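Local coordinates for protein hemolysin (Streptococcus suis, PDB 3HVN) that probably lyses host cells by binding cholesterol-containing membranes, changing conformation and assembling there into an oligomeric pore, at residues I37-F41 with S241-F246; G72-R78 with T385-N391; S277-E283 with S318-F324. The protein carries 1 engineered substitution. All blocks are in the same frame, centred on the assembly; numbering follows the deposited sequence.

Contact 1: I37-F41 with S241-F246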
loop_
_atom_site.group_PDB
_atom_site.type_symbol
_atom_site.label_atom_id
_atom_site.label_comp_id
_atom_site.label_asym_id
_atom_site.label_seq_id
_atom_site.Cartn_x
_atom_site.Cartn_y
_atom_site.Cartn_z
ATOM N N ILE A 37 20.294 22.731 36.287
ATOM C CA ILE A 37 19.271 22.360 35.315
ATOM C C ILE A 37 19.081 20.846 35.239
ATOM O O ILE A 37 17.951 20.347 35.248
ATOM C CB ILE A 37 19.612 22.906 33.911
ATOM C CG1 ILE A 37 19.313 24.405 33.829
ATOM C CG2 ILE A 37 18.831 22.164 32.846
ATOM C CD1 ILE A 37 20.250 25.269 34.642
ATOM N N ASN A 38 20.193 20.121 35.165
ATOM C CA ASN A 38 20.160 18.665 35.089
ATOM C C ASN A 38 19.294 18.055 36.184
ATOM O O ASN A 38 18.574 17.086 35.949
ATOM C CB ASN A 38 21.575 18.088 35.154
ATOM C CG ASN A 38 22.425 18.490 33.965
ATOM O OD1 ASN A 38 22.059 19.381 33.197
ATOM N ND2 ASN A 38 23.567 17.832 33.805
ATOM N N GLN A 39 19.367 18.630 37.379
ATOM C CA GLN A 39 18.567 18.166 38.504
ATOM C C GLN A 39 17.080 18.331 38.209
ATOM O O GLN A 39 16.284 17.420 38.445
ATOM C CB GLN A 39 18.946 18.927 39.775
ATOM C CG GLN A 39 20.395 18.737 40.193
ATOM C CD GLN A 39 20.832 19.728 41.253
ATOM O OE1 GLN A 39 20.162 20.732 41.494
ATOM N NE2 GLN A 39 21.966 19.453 41.888
ATOM N N TYR A 40 16.711 19.496 37.688
ATOM C CA TYR A 40 15.327 19.759 37.314
ATOM C C TYR A 40 14.885 18.818 36.199
ATOM O O TYR A 40 13.762 18.310 36.214
ATOM C CB TYR A 40 15.146 21.216 36.885
ATOM C CG TYR A 40 13.748 21.540 36.406
ATOM C CD1 TYR A 40 12.677 21.557 37.290
ATOM C CD2 TYR A 40 13.500 21.831 35.071
ATOM C CE1 TYR A 40 11.398 21.852 36.858
ATOM C CE2 TYR A 40 12.224 22.128 34.629
ATOM C CZ TYR A 40 11.177 22.137 35.527
ATOM O OH TYR A 40 9.906 22.433 35.091
ATOM N N PHE A 41 15.769 18.585 35.233
ATOM C CA PHE A 41 15.474 17.631 34.169
ATOM C C PHE A 41 15.254 16.232 34.732
ATOM O O PHE A 41 14.362 15.508 34.291
ATOM C CB PHE A 41 16.583 17.617 33.116
ATOM C CG PHE A 41 16.312 18.513 31.943
ATOM C CD1 PHE A 41 15.473 18.101 30.921
ATOM C CD2 PHE A 41 16.893 19.765 31.860
ATOM C CE1 PHE A 41 15.218 18.922 29.840
ATOM C CE2 PHE A 41 16.643 20.592 30.781
ATOM C CZ PHE A 41 15.805 20.169 29.770
ATOM N N SER A 241 24.628 15.881 28.430
ATOM C CA SER A 241 23.803 16.506 29.456
ATOM C C SER A 241 22.984 17.665 28.894
ATOM O O SER A 241 23.419 18.356 27.969
ATOM C CB SER A 241 24.674 17.000 30.614
ATOM O OG SER A 241 25.380 15.931 31.217
ATOM N N PRO A 242 21.783 17.876 29.456
ATOM C CA PRO A 242 20.947 19.023 29.088
ATOM C C PRO A 242 21.743 20.316 29.206
ATOM O O PRO A 242 21.550 21.240 28.417
ATOM C CB PRO A 242 19.834 18.988 30.136
ATOM C CG PRO A 242 19.736 17.554 30.526
ATOM C CD PRO A 242 21.139 17.020 30.467
ATOM N N SER A 243 22.633 20.370 30.193
ATOM C CA SER A 243 23.527 21.506 30.359
ATOM C C SER A 243 24.436 21.630 29.143
ATOM O O SER A 243 24.646 22.725 28.621
ATOM C CB SER A 243 24.363 21.349 31.630
ATOM O OG SER A 243 25.129 20.157 31.593
ATOM N N LYS A 244 24.972 20.498 28.695
ATOM C CA LYS A 244 25.785 20.465 27.487
ATOM C C LYS A 244 24.960 20.926 26.293
ATOM O O LYS A 244 25.481 21.554 25.371
ATOM C CB LYS A 244 26.325 19.056 27.232
ATOM C CG LYS A 244 27.052 18.908 25.905
ATOM C CD LYS A 244 27.261 17.448 25.541
ATOM C CE LYS A 244 27.826 17.308 24.136
ATOM N NZ LYS A 244 27.908 15.885 23.705
ATOM N N LEU A 245 23.669 20.609 26.316
ATOM C CA LEU A 245 22.769 21.020 25.243
ATOM C C LEU A 245 22.558 22.534 25.243
ATOM O O LEU A 245 22.928 23.222 24.289
ATOM C CB LEU A 245 21.427 20.296 25.357
ATOM C CG LEU A 245 20.465 20.484 24.183
ATOM C CD1 LEU A 245 21.127 20.072 22.878
ATOM C CD2 LEU A 245 19.181 19.700 24.407
ATOM N N PHE A 246 21.962 23.046 26.315
ATOM C CA PHE A 246 21.711 24.478 26.439
ATOM C C PHE A 246 23.010 25.276 26.414
ATOM O O PHE A 246 23.027 26.439 26.013
ATOM C CB PHE A 246 20.934 24.782 27.722
ATOM C CG PHE A 246 19.511 24.305 27.698
ATOM C CD1 PHE A 246 19.161 23.093 28.268
ATOM C CD2 PHE A 246 18.521 25.070 27.104
ATOM C CE1 PHE A 246 17.852 22.652 28.247
ATOM C CE2 PHE A 246 17.210 24.636 27.080
ATOM C CZ PHE A 246 16.875 23.425 27.653
#

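Contact 2: G72-R78 with T385-N391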
loop_
_atom_site.group_PDB
_atom_site.type_symbol
_atom_site.label_atom_id
_atom_site.label_comp_id
_atom_site.label_asym_id
_atom_site.label_seq_id
_atom_site.Cartn_x
_atom_site.Cartn_y
_atom_site.Cartn_z
ATOM N N GLY A 72 -22.148 -11.114 -17.315
ATOM C CA GLY A 72 -21.783 -12.520 -17.329
ATOM C C GLY A 72 -20.741 -12.872 -16.284
ATOM O O GLY A 72 -20.108 -13.929 -16.350
ATOM N N ARG A 73 -20.564 -11.980 -15.314
ATOM C CA ARG A 73 -19.601 -12.194 -14.242
ATOM C C ARG A 73 -20.263 -12.048 -12.877
ATOM O O ARG A 73 -21.312 -11.415 -12.750
ATOM C CB ARG A 73 -18.437 -11.210 -14.366
ATOM C CG ARG A 73 -17.730 -11.249 -15.709
ATOM C CD ARG A 73 -16.619 -10.214 -15.774
ATOM N NE ARG A 73 -15.976 -10.182 -17.084
ATOM C CZ ARG A 73 -14.975 -9.368 -17.405
ATOM N NH1 ARG A 73 -14.500 -8.514 -16.509
ATOM N NH2 ARG A 73 -14.450 -9.407 -18.623
ATOM N N PHE A 74 -19.648 -12.638 -11.858
ATOM C CA PHE A 74 -20.167 -12.547 -10.498
ATOM C C PHE A 74 -19.208 -11.776 -9.598
ATOM O O PHE A 74 -18.060 -12.180 -9.403
ATOM C CB PHE A 74 -20.432 -13.942 -9.926
ATOM C CG PHE A 74 -21.173 -13.930 -8.619
ATOM C CD1 PHE A 74 -22.470 -13.451 -8.549
ATOM C CD2 PHE A 74 -20.576 -14.402 -7.463
ATOM C CE1 PHE A 74 -23.156 -13.438 -7.349
ATOM C CE2 PHE A 74 -21.258 -14.394 -6.260
ATOM C CZ PHE A 74 -22.549 -13.911 -6.204
ATOM N N VAL A 75 -19.688 -10.660 -9.058
ATOM C CA VAL A 75 -18.880 -9.807 -8.195
ATOM C C VAL A 75 -19.153 -10.082 -6.720
ATOM O O VAL A 75 -20.210 -9.731 -6.195
ATOM C CB VAL A 75 -19.133 -8.315 -8.482
ATOM C CG1 VAL A 75 -18.419 -7.448 -7.456
ATOM C CG2 VAL A 75 -18.685 -7.962 -9.892
ATOM N N VAL A 76 -18.191 -10.717 -6.060
ATOM C CA VAL A 76 -18.274 -10.974 -4.629
ATOM C C VAL A 76 -17.606 -9.841 -3.861
ATOM O O VAL A 76 -16.381 -9.718 -3.859
ATOM C CB VAL A 76 -17.594 -12.303 -4.253
ATOM C CG1 VAL A 76 -17.589 -12.488 -2.743
ATOM C CG2 VAL A 76 -18.290 -13.467 -4.936
ATOM N N LEU A 77 -18.421 -9.013 -3.217
ATOM C CA LEU A 77 -17.914 -7.883 -2.452
ATOM C C LEU A 77 -17.842 -8.223 -0.966
ATOM O O LEU A 77 -18.867 -8.434 -0.313
ATOM C CB LEU A 77 -18.788 -6.647 -2.681
ATOM C CG LEU A 77 -18.267 -5.304 -2.156
ATOM C CD1 LEU A 77 -18.912 -4.148 -2.906
ATOM C CD2 LEU A 77 -18.493 -5.170 -0.657
ATOM N N ARG A 78 -16.619 -8.276 -0.445
ATOM C CA ARG A 78 -16.387 -8.566 0.965
ATOM C C ARG A 78 -15.556 -7.468 1.618
ATOM O O ARG A 78 -14.367 -7.327 1.335
ATOM C CB ARG A 78 -15.675 -9.911 1.129
ATOM C CG ARG A 78 -16.424 -11.100 0.554
ATOM C CD ARG A 78 -15.685 -12.396 0.847
ATOM N NE ARG A 78 -16.332 -13.554 0.237
ATOM C CZ ARG A 78 -15.905 -14.805 0.374
ATOM N NH1 ARG A 78 -14.828 -15.064 1.105
ATOM N NH2 ARG A 78 -16.554 -15.799 -0.217
ATOM N N THR A 385 -11.880 -3.442 1.804
ATOM C CA THR A 385 -12.896 -3.872 0.855
ATOM C C THR A 385 -12.273 -4.675 -0.279
ATOM O O THR A 385 -11.590 -4.122 -1.141
ATOM C CB THR A 385 -13.655 -2.671 0.261
ATOM O OG1 THR A 385 -14.046 -1.778 1.312
ATOM C CG2 THR A 385 -14.892 -3.143 -0.488
ATOM N N THR A 386 -12.511 -5.982 -0.272
ATOM C CA THR A 386 -11.993 -6.857 -1.316
ATOM C C THR A 386 -13.126 -7.503 -2.109
ATOM O O THR A 386 -14.047 -8.090 -1.537
ATOM C CB THR A 386 -11.068 -7.949 -0.740
ATOM O OG1 THR A 386 -10.663 -8.839 -1.786
ATOM C CG2 THR A 386 -11.780 -8.740 0.348
ATOM N N SER A 387 -13.056 -7.382 -3.431
ATOM C CA SER A 387 -14.056 -7.972 -4.311
ATOM C C SER A 387 -13.436 -9.082 -5.150
ATOM O O SER A 387 -12.216 -9.150 -5.297
ATOM C CB SER A 387 -14.669 -6.905 -5.221
ATOM O OG SER A 387 -13.688 -6.334 -6.071
ATOM N N THR A 388 -14.279 -9.951 -5.697
ATOM C CA THR A 388 -13.799 -11.063 -6.510
ATOM C C THR A 388 -14.702 -11.292 -7.717
ATOM O O THR A 388 -15.925 -11.299 -7.593
ATOM C CB THR A 388 -13.716 -12.361 -5.688
ATOM O OG1 THR A 388 -13.056 -12.101 -4.443
ATOM C CG2 THR A 388 -12.948 -13.429 -6.453
ATOM N N VAL A 389 -14.097 -11.481 -8.884
ATOM C CA VAL A 389 -14.866 -11.705 -10.104
ATOM C C VAL A 389 -14.928 -13.187 -10.461
ATOM O O VAL A 389 -13.915 -13.886 -10.437
ATOM C CB VAL A 389 -14.293 -10.908 -11.294
ATOM C CG1 VAL A 389 -12.864 -11.339 -11.587
ATOM C CG2 VAL A 389 -15.173 -11.080 -12.522
ATOM N N HIS A 390 -16.126 -13.663 -10.786
ATOM C CA HIS A 390 -16.316 -15.056 -11.172
ATOM C C HIS A 390 -17.028 -15.152 -12.519
ATOM O O HIS A 390 -18.236 -14.934 -12.612
ATOM C CB HIS A 390 -17.095 -15.810 -10.094
ATOM C CG HIS A 390 -16.487 -15.710 -8.731
ATOM N ND1 HIS A 390 -15.419 -16.485 -8.332
ATOM C CD2 HIS A 390 -16.794 -14.923 -7.673
ATOM C CE1 HIS A 390 -15.095 -16.182 -7.089
ATOM N NE2 HIS A 390 -15.914 -15.236 -6.665
ATOM N N ASN A 391 -16.266 -15.482 -13.557
ATOM C CA ASN A 391 -16.783 -15.518 -14.922
ATOM C C ASN A 391 -17.897 -16.537 -15.139
ATOM O O ASN A 391 -18.052 -17.483 -14.367
ATOM C CB ASN A 391 -15.648 -15.786 -15.913
ATOM C CG ASN A 391 -14.653 -14.646 -15.983
ATOM O OD1 ASN A 391 -14.936 -13.532 -15.544
ATOM N ND2 ASN A 391 -13.481 -14.918 -16.543
#

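Contact 3: S277-E283 with S318-F324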
loop_
_atom_site.group_PDB
_atom_site.type_symbol
_atom_site.label_atom_id
_atom_site.label_comp_id
_atom_site.label_asym_id
_atom_site.label_seq_id
_atom_site.Cartn_x
_atom_site.Cartn_y
_atom_site.Cartn_z
ATOM N N SER A 277 11.817 13.021 -1.613
ATOM C CA SER A 277 10.599 12.361 -1.155
ATOM C C SER A 277 9.547 12.349 -2.257
ATOM O O SER A 277 9.221 13.391 -2.832
ATOM C CB SER A 277 10.050 13.036 0.101
ATOM O OG SER A 277 9.006 12.268 0.676
ATOM N N MET A 278 9.021 11.163 -2.546
ATOM C CA MET A 278 8.054 11.003 -3.624
ATOM C C MET A 278 6.849 10.179 -3.183
ATOM O O MET A 278 6.924 8.955 -3.096
ATOM C CB MET A 278 8.722 10.345 -4.832
ATOM C CG MET A 278 7.828 10.217 -6.051
ATOM S SD MET A 278 8.664 9.387 -7.415
ATOM C CE MET A 278 10.179 10.338 -7.509
ATOM N N PHE A 279 5.738 10.856 -2.907
ATOM C CA PHE A 279 4.508 10.171 -2.524
ATOM C C PHE A 279 3.657 9.875 -3.753
ATOM O O PHE A 279 3.051 10.774 -4.331
ATOM C CB PHE A 279 3.721 11.006 -1.512
ATOM C CG PHE A 279 4.379 11.098 -0.166
ATOM C CD1 PHE A 279 5.416 11.989 0.051
ATOM C CD2 PHE A 279 3.967 10.289 0.879
ATOM C CE1 PHE A 279 6.027 12.074 1.287
ATOM C CE2 PHE A 279 4.573 10.370 2.118
ATOM C CZ PHE A 279 5.606 11.263 2.321
ATOM N N ILE A 280 3.617 8.605 -4.145
ATOM C CA ILE A 280 2.952 8.215 -5.383
ATOM C C ILE A 280 1.628 7.499 -5.136
ATOM O O ILE A 280 1.524 6.645 -4.256
ATOM C CB ILE A 280 3.856 7.306 -6.235
ATOM C CG1 ILE A 280 5.315 7.751 -6.129
ATOM C CG2 ILE A 280 3.392 7.303 -7.683
ATOM C CD1 ILE A 280 6.276 6.873 -6.897
ATOM N N LYS A 281 0.619 7.858 -5.923
ATOM C CA LYS A 281 -0.684 7.207 -5.855
ATOM C C LYS A 281 -0.925 6.406 -7.129
ATOM O O LYS A 281 -0.922 6.961 -8.230
ATOM C CB LYS A 281 -1.792 8.246 -5.658
ATOM C CG LYS A 281 -3.176 7.660 -5.410
ATOM C CD LYS A 281 -3.863 7.249 -6.705
ATOM C CE LYS A 281 -4.238 8.456 -7.544
ATOM N NZ LYS A 281 -4.917 8.066 -8.809
ATOM N N LEU A 282 -1.133 5.101 -6.977
ATOM C CA LEU A 282 -1.336 4.223 -8.126
ATOM C C LEU A 282 -2.743 3.638 -8.148
ATOM O O LEU A 282 -3.115 2.872 -7.262
ATOM C CB LEU A 282 -0.313 3.084 -8.121
ATOM C CG LEU A 282 1.140 3.410 -8.471
ATOM C CD1 LEU A 282 1.779 4.278 -7.399
ATOM C CD2 LEU A 282 1.931 2.126 -8.658
ATOM N N GLU A 283 -3.522 3.990 -9.166
ATOM C CA GLU A 283 -4.859 3.424 -9.310
ATOM C C GLU A 283 -4.978 2.531 -10.543
ATOM O O GLU A 283 -4.420 2.831 -11.610
ATOM C CB GLU A 283 -5.931 4.519 -9.329
ATOM C CG GLU A 283 -5.961 5.349 -10.597
ATOM C CD GLU A 283 -7.309 6.006 -10.827
ATOM O OE1 GLU A 283 -8.310 5.528 -10.252
ATOM O OE2 GLU A 283 -7.368 6.995 -11.589
ATOM N N SER A 318 -2.944 3.940 -13.729
ATOM C CA SER A 318 -2.960 5.396 -13.785
ATOM C C SER A 318 -2.493 5.955 -12.449
ATOM O O SER A 318 -3.035 5.608 -11.399
ATOM C CB SER A 318 -4.355 5.914 -14.140
ATOM O OG SER A 318 -5.362 5.188 -13.459
ATOM N N PHE A 319 -1.481 6.816 -12.486
ATOM C CA PHE A 319 -0.845 7.271 -11.257
ATOM C C PHE A 319 -0.904 8.783 -11.076
ATOM O O PHE A 319 -1.202 9.527 -12.011
ATOM C CB PHE A 319 0.614 6.815 -11.216
ATOM C CG PHE A 319 1.566 7.772 -11.874
ATOM C CD1 PHE A 319 2.346 8.627 -11.113
ATOM C CD2 PHE A 319 1.675 7.824 -13.254
ATOM C CE1 PHE A 319 3.221 9.511 -11.714
ATOM C CE2 PHE A 319 2.548 8.709 -13.861
ATOM C CZ PHE A 319 3.322 9.552 -13.089
ATOM N N SER A 320 -0.612 9.222 -9.857
ATOM C CA SER A 320 -0.480 10.640 -9.546
ATOM C C SER A 320 0.507 10.793 -8.397
ATOM O O SER A 320 0.285 10.272 -7.302
ATOM C CB SER A 320 -1.833 11.247 -9.177
ATOM O OG SER A 320 -2.326 10.698 -7.969
ATOM N N ALA A 321 1.601 11.504 -8.647
ATOM C CA ALA A 321 2.686 11.587 -7.678
ATOM C C ALA A 321 2.956 13.003 -7.175
ATOM O O ALA A 321 2.954 13.965 -7.946
ATOM C CB ALA A 321 3.959 10.979 -8.256
ATOM N N TYR A 322 3.184 13.110 -5.870
ATOM C CA TYR A 322 3.606 14.354 -5.244
ATOM C C TYR A 322 5.068 14.211 -4.840
ATOM O O TYR A 322 5.398 13.438 -3.939
ATOM C CB TYR A 322 2.745 14.647 -4.014
ATOM C CG TYR A 322 3.157 15.880 -3.240
ATOM C CD1 TYR A 322 4.165 15.821 -2.287
ATOM C CD2 TYR A 322 2.533 17.101 -3.457
ATOM C CE1 TYR A 322 4.543 16.944 -1.575
ATOM C CE2 TYR A 322 2.903 18.229 -2.750
ATOM C CZ TYR A 322 3.909 18.145 -1.810
ATOM O OH TYR A 322 4.281 19.266 -1.104
ATOM N N ILE A 323 5.944 14.950 -5.515
ATOM C CA ILE A 323 7.379 14.807 -5.295
ATOM C C ILE A 323 8.013 16.093 -4.777
ATOM O O ILE A 323 7.558 17.193 -5.095
ATOM C CB ILE A 323 8.105 14.359 -6.588
ATOM C CG1 ILE A 323 8.487 15.564 -7.454
ATOM C CG2 ILE A 323 7.243 13.383 -7.375
ATOM C CD1 ILE A 323 9.889 16.092 -7.202
ATOM N N PHE A 324 9.062 15.947 -3.974
ATOM C CA PHE A 324 9.852 17.096 -3.543
ATOM C C PHE A 324 11.265 16.693 -3.131
ATOM O O PHE A 324 11.471 15.661 -2.486
ATOM C CB PHE A 324 9.147 17.875 -2.424
ATOM C CG PHE A 324 8.959 17.094 -1.155
ATOM C CD1 PHE A 324 7.818 16.335 -0.956
ATOM C CD2 PHE A 324 9.914 17.135 -0.153
ATOM C CE1 PHE A 324 7.639 15.622 0.215
ATOM C CE2 PHE A 324 9.740 16.425 1.020
ATOM C CZ PHE A 324 8.600 15.668 1.205
#

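Contact 1: I37-F41 with S241-F246
Asn-38 and Phe-41 of the short N-terminal helix meet the first turn of helix 242-245, a small helix-to-helix contact in the part of the cholesterol-dependent cytolysin rod usually called domain 1. Ser-241 holds the N-cap position of the second helix, although its side chain makes no capping bond; its CB lies 3.5 Å from ND2 of Asn-38, at one end of that amide. Pro-242 follows and slides past Phe-41, the two side chains pointing in opposite directions. Its CB rests over one face of the Phe-41 ring, 3.9 Å from the centroid and 27° off the normal, a CH-pi contact placed toward the rim, while Ile-37 CG2 abuts the edge of the same ring and also touches Pro-242 CB at 4.3 Å. Ser-243 gives the polar link: its backbone N, in the first helical turn, forms a weak and bent hydrogen bond to OD1 of Asn-38 (3.2 Å, 132° at the hydrogen). With CG beside the backbone N (chi1 -64°), the Asn-38 amide is carried toward the second helix, and OD1 faces Ser-243 N. Val-368, in a loop, touches Phe-41, and Leu-255 packs on Phe-246. At the end of the segment, the Phe-246 and Phe-41 rings meet rim to rim, Phe-246 CE1 lying 3.5 Å from Phe-41 CE2.

Contact 2: G72-R78 with T385-N391
His-390 and Phe-74 are paired across two antiparallel strands; their side chains cross at an angle, and the rings meet at the margins: CD2 of His-390 lies near the plane of the Phe-74 ring, at its edge, 3.8 Å from Phe-74 CD2. The imidazole in turn receives a methyl at its own edge, where Val-76 CG2 comes within 3.4 Å of His-390 NE2. The His-390 torsion (chi1 -54°, CG beside the backbone N) directs the ring along the strand toward Val-76, the next residue of 72-78 on this face. Tyr-416 of strand 404-416 packs against both Phe-74 and Val-76 here. On the other face, Arg-73 and Asn-391 lie side by side and point the same way, their guanidinium and amide planes 46° apart; OD1 of Asn-391 touches the aliphatic part of the arginine, 3.6 Å from Arg-73 CG. Val-389 CG2 packs against Arg-73 CD at 3.7 Å. Farther along the same face, Leu-77 CD2 meets Thr-385 CG2 at 4.1 Å.

Phe-74 with His-390, Val-76 with Thr-388 and Arg-78 with Thr-386 are hydrogen-bonded pairs, each joined in both directions by backbone bonds. That from Val-76 N to Thr-388 O, 2.8 Å long, is nearly straight, at 170°. The extended Arg-78 side chain leaves the strand pair for a salt bridge with Glu-422 and a hydrogen bond to Tyr-416. Strand 66-70 hydrogen-bonds to the far edge of 72-78, through Val-75 and Leu-77. An antiparallel pair of long, twisted strands, here 73-88 and 376-401, is characteristic of domain 2 of the cholesterol-dependent cytolysins, the slender neck between the body of the rod and its C-terminal beta sandwich.

Contact 3: S277-E283 with S318-F324
Strands 277-283 and 318-324 run antiparallel, at 167°, in full register from Ser-277 opposite Phe-324 to Glu-283 opposite Ser-318, and eight backbone hydrogen bonds join their four hydrogen-bonded pairs. They belong to the central sheet of the pore-forming domain of the cholesterol-dependent cytolysins. The helices between them, 291-300 and 312-315, probably correspond to one of the two helical regions that in relatives refold into transmembrane hairpins, while strand 333-338 hydrogen-bonds to the other edge of 318-324.

On one face Met-278 and Ile-323 lie side by side, Met-278 CG 3.5 Å from Ile-323 CG2. Ile-280 CG2 touches both Ala-321 CB and Phe-319 CD1, each at 3.8 Å; helix 339-350 covers this row, and Ile-323 lies close to a bound hexafluoropropanol. On the opposite face the Phe-324 ring turns back over its partner, its CG between the backbone N and the carbonyl carbon (chi1 64°). Ser-277 CB sits over that ring in a CH-pi contact, 3.6 Å from the centroid. Phe-324 CE1 also reaches the edge of the Phe-279 ring, 4.0 Å from Phe-279 CE1, and helix 201-208 packs on Phe-279 and Tyr-322. Lys-281 folds beside Ser-320, whose OG is bonded to Leu-208 O. At the last pair, Glu-283 O accepts two donors, Ser-318 N and Ser-318 OG; the hydroxyl comes from 52° above the carbonyl plane at 3.1 Å.

Overall arrangement
From the N terminus, the chain passes first through helix 37-43 and then strand 73-88, so contacts 1 and 2 both open early. Contact 1 closes at 241-246, before contact 3 opens at 277-283. Contact 3 closes at 318-324, and contact 2 only at 385-391; contacts 1 and 2 therefore cross, whereas the whole of contact 3 falls within the span of contact 2. The centres of contacts 1 and 2 are about 62 Å apart, on opposite sides of the chain's centre. Contact 1 joins two helices at the far end of the body, contact 3 two neighbouring strands of the pore-forming sheet, and contact 2 the long strands of the neck that leads to the C-terminal beta sandwich.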